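Local coordinates for elongation factor 1-gamma 1 (Saccharomyces cerevisiae, PDB 1NHY), which serves as a subunit of the eukaryotic elongation factor 1 complex in protein synthesis and probably helps attach that complex to other cellular components, at residues Trp99-Gln110 / Ala132-Phe143. Residues are numbered along the deposited sequence; the frame is centred on the assembly and turned at random.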
loop_
_atom_site.group_PDB
_atom_site.type_symbol
_atom_site.label_atom_id
_atom_site.label_comp_id
_atom_site.label_asym_id
_atom_site.label_seq_id
_atom_site.Cartn_x
_atom_site.Cartn_y
_atom_site.Cartn_z
ATOM N N TRP A 99 -3.691 -1.195 12.138
ATOM C CA TRP A 99 -3.283 -1.999 11.000
ATOM C C TRP A 99 -2.481 -1.192 10.023
ATOM O O TRP A 99 -1.497 -1.680 9.451
ATOM C CB TRP A 99 -4.494 -2.598 10.345
ATOM C CG TRP A 99 -5.100 -3.571 11.269
ATOM C CD1 TRP A 99 -6.066 -3.329 12.201
ATOM C CD2 TRP A 99 -4.765 -4.956 11.374
ATOM N NE1 TRP A 99 -6.360 -4.483 12.882
ATOM C CE2 TRP A 99 -5.574 -5.500 12.396
ATOM C CE3 TRP A 99 -3.856 -5.796 10.700
ATOM C CZ2 TRP A 99 -5.512 -6.852 12.761
ATOM C CZ3 TRP A 99 -3.790 -7.129 11.057
ATOM C CH2 TRP A 99 -4.614 -7.649 12.082
ATOM N N GLN A 100 -2.895 0.058 9.849
ATOM C CA GLN A 100 -2.181 0.966 8.977
ATOM C C GLN A 100 -0.707 0.855 9.350
ATOM O O GLN A 100 0.176 0.945 8.507
ATOM C CB GLN A 100 -2.653 2.387 9.225
ATOM C CG GLN A 100 -2.355 3.291 8.074
ATOM C CD GLN A 100 -3.273 3.016 6.930
ATOM O OE1 GLN A 100 -4.378 3.553 6.873
ATOM N NE2 GLN A 100 -2.848 2.149 6.018
ATOM N N SER A 101 -0.452 0.638 10.629
ATOM C CA SER A 101 0.908 0.528 11.126
ATOM C C SER A 101 1.561 -0.853 11.014
ATOM O O SER A 101 2.712 -0.966 10.587
ATOM C CB SER A 101 0.941 1.001 12.575
ATOM O OG SER A 101 2.216 0.787 13.146
ATOM N N LEU A 102 0.842 -1.898 11.423
ATOM C CA LEU A 102 1.347 -3.272 11.346
ATOM C C LEU A 102 1.848 -3.594 9.944
ATOM O O LEU A 102 2.846 -4.293 9.759
ATOM C CB LEU A 102 0.238 -4.249 11.679
ATOM C CG LEU A 102 -0.015 -4.431 13.160
ATOM C CD1 LEU A 102 -1.374 -5.096 13.383
ATOM C CD2 LEU A 102 1.122 -5.260 13.728
ATOM N N ALA A 103 1.121 -3.087 8.957
ATOM C CA ALA A 103 1.457 -3.309 7.574
ATOM C C ALA A 103 2.626 -2.443 7.174
ATOM O O ALA A 103 3.686 -2.937 6.787
ATOM C CB ALA A 103 0.262 -2.983 6.716
ATOM N N ASN A 104 2.411 -1.138 7.278
ATOM C CA ASN A 104 3.404 -0.147 6.912
ATOM C C ASN A 104 4.743 -0.297 7.606
ATOM O O ASN A 104 5.762 0.196 7.125
ATOM C CB ASN A 104 2.860 1.233 7.182
ATOM C CG ASN A 104 3.151 2.169 6.056
ATOM O OD1 ASN A 104 4.274 2.205 5.539
ATOM N ND2 ASN A 104 2.145 2.937 5.649
ATOM N N SER A 105 4.738 -0.966 8.747
ATOM C CA SER A 105 5.964 -1.185 9.494
ATOM C C SER A 105 6.215 -2.679 9.593
ATOM O O SER A 105 6.855 -3.270 8.730
ATOM C CB SER A 105 5.837 -0.596 10.884
ATOM O OG SER A 105 5.363 0.729 10.801
ATOM N N ASP A 106 5.674 -3.292 10.639
ATOM C CA ASP A 106 5.849 -4.723 10.872
ATOM C C ASP A 106 6.033 -5.620 9.660
ATOM O O ASP A 106 6.939 -6.444 9.648
ATOM C CB ASP A 106 4.693 -5.259 11.710
ATOM C CG ASP A 106 4.686 -4.679 13.103
ATOM O OD1 ASP A 106 4.690 -3.430 13.209
ATOM O OD2 ASP A 106 4.684 -5.460 14.086
ATOM N N LEU A 107 5.193 -5.473 8.649
ATOM C CA LEU A 107 5.298 -6.318 7.479
ATOM C C LEU A 107 6.171 -5.767 6.354
ATOM O O LEU A 107 6.975 -6.491 5.778
ATOM C CB LEU A 107 3.897 -6.601 6.952
ATOM C CG LEU A 107 3.772 -7.414 5.667
ATOM C CD1 LEU A 107 4.230 -8.850 5.900
ATOM C CD2 LEU A 107 2.336 -7.372 5.217
ATOM N N CYS A 108 6.005 -4.494 6.034
ATOM C CA CYS A 108 6.774 -3.868 4.972
ATOM C C CYS A 108 8.277 -3.905 5.253
ATOM O O CYS A 108 9.091 -3.948 4.330
ATOM C CB CYS A 108 6.322 -2.424 4.821
ATOM S SG CYS A 108 6.847 -1.648 3.324
ATOM N N ILE A 109 8.647 -3.895 6.532
ATOM C CA ILE A 109 10.053 -3.902 6.916
ATOM C C ILE A 109 10.831 -5.028 6.283
ATOM O O ILE A 109 11.864 -4.810 5.651
ATOM C CB ILE A 109 10.253 -4.060 8.426
ATOM C CG1 ILE A 109 9.577 -2.922 9.172
ATOM C CG2 ILE A 109 11.727 -4.066 8.733
ATOM C CD1 ILE A 109 9.968 -1.565 8.662
ATOM N N GLN A 110 10.329 -6.240 6.468
ATOM C CA GLN A 110 10.984 -7.430 5.961
ATOM C C GLN A 110 11.215 -7.518 4.466
ATOM O O GLN A 110 12.059 -8.288 4.025
ATOM C CB GLN A 110 10.232 -8.656 6.454
ATOM C CG GLN A 110 10.081 -8.619 7.949
ATOM C CD GLN A 110 11.379 -8.219 8.623
ATOM O OE1 GLN A 110 11.378 -7.617 9.683
ATOM N NE2 GLN A 110 12.494 -8.560 8.005
ATOM N N ALA A 132 14.678 -13.191 8.745
ATOM C CA ALA A 132 13.735 -12.150 8.363
ATOM C C ALA A 132 12.389 -12.811 8.103
ATOM O O ALA A 132 11.348 -12.312 8.527
ATOM C CB ALA A 132 14.220 -11.417 7.107
HETATM N N MSE A 133 12.420 -13.943 7.410
HETATM C CA MSE A 133 11.203 -14.672 7.100
HETATM C C MSE A 133 10.372 -14.979 8.332
HETATM O O MSE A 133 9.144 -14.901 8.297
HETATM C CB MSE A 133 11.540 -15.976 6.395
HETATM C CG MSE A 133 11.809 -15.835 4.916
HETATM SE SE MSE A 133 10.291 -15.203 3.956
HETATM C CE MSE A 133 9.098 -16.749 4.113
ATOM N N ASP A 134 11.047 -15.344 9.415
ATOM C CA ASP A 134 10.371 -15.668 10.670
ATOM C C ASP A 134 9.550 -14.477 11.132
ATOM O O ASP A 134 8.455 -14.631 11.689
ATOM C CB ASP A 134 11.399 -16.019 11.738
ATOM C CG ASP A 134 12.296 -17.165 11.321
ATOM O OD1 ASP A 134 11.788 -18.301 11.180
ATOM O OD2 ASP A 134 13.510 -16.924 11.126
ATOM N N ALA A 135 10.110 -13.288 10.911
ATOM C CA ALA A 135 9.450 -12.038 11.248
ATOM C C ALA A 135 8.179 -12.010 10.410
ATOM O O ALA A 135 7.075 -11.877 10.942
ATOM C CB ALA A 135 10.347 -10.870 10.885
ATOM N N VAL A 136 8.355 -12.154 9.094
ATOM C CA VAL A 136 7.253 -12.175 8.140
ATOM C C VAL A 136 6.160 -13.127 8.605
ATOM O O VAL A 136 4.988 -12.767 8.637
ATOM C CB VAL A 136 7.733 -12.613 6.741
ATOM C CG1 VAL A 136 6.559 -12.716 5.797
ATOM C CG2 VAL A 136 8.734 -11.612 6.202
ATOM N N ASP A 137 6.533 -14.339 8.974
ATOM C CA ASP A 137 5.534 -15.280 9.433
ATOM C C ASP A 137 4.812 -14.789 10.666
ATOM O O ASP A 137 3.630 -15.062 10.830
ATOM C CB ASP A 137 6.164 -16.630 9.728
ATOM C CG ASP A 137 6.685 -17.297 8.484
ATOM O OD1 ASP A 137 5.876 -17.494 7.548
ATOM O OD2 ASP A 137 7.893 -17.618 8.435
ATOM N N LYS A 138 5.512 -14.079 11.543
ATOM C CA LYS A 138 4.875 -13.565 12.746
ATOM C C LYS A 138 3.767 -12.567 12.379
ATOM O O LYS A 138 2.647 -12.671 12.880
ATOM C CB LYS A 138 5.913 -12.902 13.661
ATOM C CG LYS A 138 6.627 -13.863 14.623
ATOM C CD LYS A 138 7.652 -13.131 15.519
ATOM C CE LYS A 138 8.137 -13.995 16.704
ATOM N NZ LYS A 138 8.860 -13.188 17.746
ATOM N N ILE A 139 4.074 -11.619 11.492
ATOM C CA ILE A 139 3.104 -10.607 11.064
ATOM C C ILE A 139 1.979 -11.251 10.263
ATOM O O ILE A 139 0.799 -10.967 10.477
ATOM C CB ILE A 139 3.772 -9.525 10.172
ATOM C CG1 ILE A 139 5.153 -9.174 10.726
ATOM C CG2 ILE A 139 2.899 -8.266 10.119
ATOM C CD1 ILE A 139 5.172 -8.844 12.224
ATOM N N VAL A 140 2.361 -12.112 9.332
ATOM C CA VAL A 140 1.402 -12.797 8.495
ATOM C C VAL A 140 0.338 -13.484 9.332
ATOM O O VAL A 140 -0.838 -13.517 8.958
ATOM C CB VAL A 140 2.106 -13.808 7.594
ATOM C CG1 VAL A 140 1.114 -14.790 7.020
ATOM C CG2 VAL A 140 2.805 -13.061 6.478
ATOM N N ASP A 141 0.740 -14.021 10.473
ATOM C CA ASP A 141 -0.221 -14.683 11.338
ATOM C C ASP A 141 -1.153 -13.694 11.985
ATOM O O ASP A 141 -2.321 -13.981 12.162
ATOM C CB ASP A 141 0.486 -15.488 12.409
ATOM C CG ASP A 141 1.332 -16.595 11.822
ATOM O OD1 ASP A 141 0.880 -17.217 10.823
ATOM O OD2 ASP A 141 2.439 -16.849 12.357
ATOM N N ILE A 142 -0.637 -12.519 12.328
ATOM C CA ILE A 142 -1.463 -11.481 12.942
ATOM C C ILE A 142 -2.632 -11.171 12.017
ATOM O O ILE A 142 -3.784 -11.029 12.457
ATOM C CB ILE A 142 -0.690 -10.165 13.138
ATOM C CG1 ILE A 142 0.584 -10.416 13.936
ATOM C CG2 ILE A 142 -1.560 -9.167 13.892
ATOM C CD1 ILE A 142 0.296 -10.866 15.356
ATOM N N PHE A 143 -2.304 -11.053 10.731
ATOM C CA PHE A 143 -3.278 -10.771 9.694
ATOM C C PHE A 143 -4.281 -11.892 9.548
ATOM O O PHE A 143 -5.482 -11.686 9.739
ATOM C CB PHE A 143 -2.563 -10.559 8.378
ATOM C CG PHE A 143 -2.059 -9.183 8.209
ATOM C CD1 PHE A 143 -2.826 -8.226 7.555
ATOM C CD2 PHE A 143 -0.835 -8.825 8.734
ATOM C CE1 PHE A 143 -2.383 -6.914 7.431
ATOM C CE2 PHE A 143 -0.378 -7.509 8.615
ATOM C CZ PHE A 143 -1.157 -6.550 7.958
#
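W99 and F143 form a T-shaped aromatic pair: the edge of the indole's six-membered ring points at the phenyl face, centroids 5.0 Å apart and planes at 71°. CZ3 of W99 sits over the centre of that face, while W99 CE3 lies 3.8 Å from F143 CE1. A103 CB meets the phenyl rim at CZ. At the indole's own edge, in its plane, I142 O comes within 3.5 Å of W99 CH2. An alanine in place of F143 would probably leave the W99 edge without the face it packs on and open a gap beside A103.

Aliphatic contacts carry the packing onward. I139 reaches across to L107: its CG2, anti to the backbone N, lies 3.7 Å from L107 CB. I142 CG2 touches L102 CD1. No hydrogen bond joins the two segments. Helix 99-107 and helix 132-143 run almost antiparallel, at 169°, their axes approaching to 10.1 Å. They belong to the all-helical C-terminal part of the GST-like domain that forms the N-terminal region of this protein; helix 160-175 packs against A103 and L107, and its F169 makes a second edge-to-face pair with F143.

Q110, bent at chi2 (-45°), lays its chain along the partner helix. Its CB meets V136 CG2, and the amide has A135 CB beneath one face, 3.6 Å from OE1, and A132 CB obliquely below NE2 at 3.5 Å.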